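Local coordinates for protein phosphoheptose isomerase (Neisseria gonorrhoeae, PDB 5I01) that probably interconverts sedoheptulose 7-phosphate and D-glycero-D-manno-heptose 7-phosphate as a zinc-binding homotetramer, opening the heptose pathway that serves lipooligosaccharide synthesis, at residues Val119-Ser124 and Ile145-Arg150. The protein carries 1 engineered substitution. Numbering follows the deposited sequence.
Sequences VGISTS and IALTGR
G120 and L147 lock two neighbouring parallel strands together through a ladder of backbone hydrogen bonds. G120 N donates to I145 O (3.0 Å) in a bent bond, 139° at the hydrogen. L147 N gives a straighter bond to G120 O (2.9 Å), and S122 N closes the series on L147 O (2.9 Å). The strands run nearly parallel (9° apart), and the bonds set V119 beside I145, G120 beside A146 and I121 beside L147. CA-H...O contacts run alongside, as from V119 CA to I145 O.

Apolar packing occupies the face carrying V119, I121, I145 and L147. With CG1 anti to its backbone N (chi1 176°), V119 sends this methyl obliquely across to L147 CD1, 3.8 Å away. I121 instead lies beside L147, both pointing the same way, its CG2 4.0 Å from L147 CB. Branched aliphatic residues suit this buried layer, since they fill it without polar groups to satisfy; helix 29-44 packs on I145, and H180 of helix 173-193 on I121 and L147. On the other face G120 adds no side chain and A146 only a methyl, while the buried hydroxyls of T148 and S122 are satisfied by N167 OD1 and S127 OG, respectively.

Beyond S122 the regular bonding stops; G149, with no side chain, lets T123 O come to 3.1 Å from its CA, where a CB would collide with that oxygen. R150 NH1 comes within 4.2 Å of S124 CB, while its NE bonds to P171 O.

Joined through helix 128-139, the strands form a beta-alpha-beta unit of the SIS fold's parallel sheet, whose S122-S124 end probably binds substrate, with T123 near the zinc ion.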
loop_
_atom_site.group_PDB
_atom_site.type_symbol
_atom_site.label_atom_id
_atom_site.label_comp_id
_atom_site.label_asym_id
_atom_site.label_seq_id
_atom_site.Cartn_x
_atom_site.Cartn_y
_atom_site.Cartn_z
ATOM N N VAL A 119 -13.096 -11.869 -6.967
ATOM C CA VAL A 119 -13.233 -12.468 -5.657
ATOM C C VAL A 119 -13.559 -11.350 -4.702
ATOM O O VAL A 119 -12.688 -10.574 -4.352
ATOM C CB VAL A 119 -11.948 -13.190 -5.217
ATOM C CG1 VAL A 119 -12.080 -13.721 -3.792
ATOM C CG2 VAL A 119 -11.620 -14.315 -6.196
ATOM N N GLY A 120 -14.817 -11.265 -4.284
ATOM C CA GLY A 120 -15.258 -10.229 -3.353
ATOM C C GLY A 120 -15.298 -10.802 -1.957
ATOM O O GLY A 120 -15.940 -11.818 -1.739
ATOM N N ILE A 121 -14.620 -10.154 -1.013
ATOM C CA ILE A 121 -14.521 -10.663 0.353
ATOM C C ILE A 121 -15.237 -9.696 1.288
ATOM O O ILE A 121 -14.991 -8.484 1.245
ATOM C CB ILE A 121 -13.060 -10.874 0.803
ATOM C CG1 ILE A 121 -12.282 -11.674 -0.251
ATOM C CG2 ILE A 121 -13.007 -11.623 2.141
ATOM C CD1 ILE A 121 -10.785 -11.692 -0.051
ATOM N N SER A 122 -16.122 -10.252 2.124
ATOM C CA SER A 122 -16.998 -9.479 2.991
ATOM C C SER A 122 -17.545 -10.350 4.130
ATOM O O SER A 122 -18.350 -11.261 3.893
ATOM C CB SER A 122 -18.154 -8.923 2.162
ATOM O OG SER A 122 -19.096 -8.241 2.969
ATOM N N THR A 123 -17.155 -10.055 5.365
ATOM C CA THR A 123 -17.533 -10.909 6.484
ATOM C C THR A 123 -19.024 -10.917 6.804
ATOM O O THR A 123 -19.483 -11.893 7.346
ATOM C CB THR A 123 -16.750 -10.574 7.758
ATOM O OG1 THR A 123 -16.974 -9.209 8.121
ATOM C CG2 THR A 123 -15.256 -10.820 7.539
ATOM N N SER A 124 -19.763 -9.855 6.470
ATOM C CA SER A 124 -21.237 -9.830 6.616
ATOM C C SER A 124 -22.036 -10.076 5.316
ATOM O O SER A 124 -23.236 -10.355 5.374
ATOM C CB SER A 124 -21.683 -8.497 7.218
ATOM O OG SER A 124 -21.321 -7.410 6.382
ATOM N N ILE A 145 -16.738 -14.856 -7.263
ATOM C CA ILE A 145 -16.573 -15.766 -6.132
ATOM C C ILE A 145 -16.672 -14.912 -4.879
ATOM O O ILE A 145 -15.807 -14.075 -4.620
ATOM C CB ILE A 145 -15.228 -16.521 -6.171
ATOM C CG1 ILE A 145 -15.155 -17.406 -7.415
ATOM C CG2 ILE A 145 -15.027 -17.367 -4.906
ATOM C CD1 ILE A 145 -13.763 -17.902 -7.742
ATOM N N ALA A 146 -17.740 -15.113 -4.117
ATOM C CA ALA A 146 -17.985 -14.337 -2.917
ATOM C C ALA A 146 -17.488 -15.116 -1.709
ATOM O O ALA A 146 -17.858 -16.278 -1.531
ATOM C CB ALA A 146 -19.469 -14.042 -2.778
ATOM N N LEU A 147 -16.640 -14.478 -0.898
ATOM C CA LEU A 147 -16.275 -14.992 0.411
ATOM C C LEU A 147 -17.044 -14.174 1.439
ATOM O O LEU A 147 -16.701 -13.013 1.688
ATOM C CB LEU A 147 -14.757 -14.915 0.636
ATOM C CG LEU A 147 -13.958 -16.065 -0.001
ATOM C CD1 LEU A 147 -14.054 -16.006 -1.521
ATOM C CD2 LEU A 147 -12.502 -16.049 0.415
ATOM N N THR A 148 -18.093 -14.776 2.011
ATOM C CA THR A 148 -18.984 -14.105 2.977
ATOM C C THR A 148 -19.056 -14.827 4.316
ATOM O O THR A 148 -18.494 -15.909 4.477
ATOM C CB THR A 148 -20.423 -13.963 2.433
ATOM O OG1 THR A 148 -21.052 -15.250 2.378
ATOM C CG2 THR A 148 -20.429 -13.325 1.035
ATOM N N GLY A 149 -19.741 -14.204 5.275
ATOM C CA GLY A 149 -20.015 -14.803 6.587
ATOM C C GLY A 149 -21.454 -14.595 6.987
ATOM O O GLY A 149 -22.209 -13.949 6.271
ATOM N N ARG A 150 -21.825 -15.138 8.143
ATOM C CA ARG A 150 -23.205 -15.057 8.679
ATOM C C ARG A 150 -24.222 -15.733 7.718
ATOM O O ARG A 150 -24.068 -16.925 7.440
ATOM C CB ARG A 150 -23.560 -13.610 9.081
ATOM C CG ARG A 150 -22.667 -13.093 10.193
ATOM C CD ARG A 150 -22.662 -11.582 10.345
ATOM N NE ARG A 150 -21.555 -11.162 11.217
ATOM C CZ ARG A 150 -21.355 -9.926 11.682
ATOM N NH1 ARG A 150 -22.189 -8.931 11.375
ATOM N NH2 ARG A 150 -20.305 -9.679 12.468
#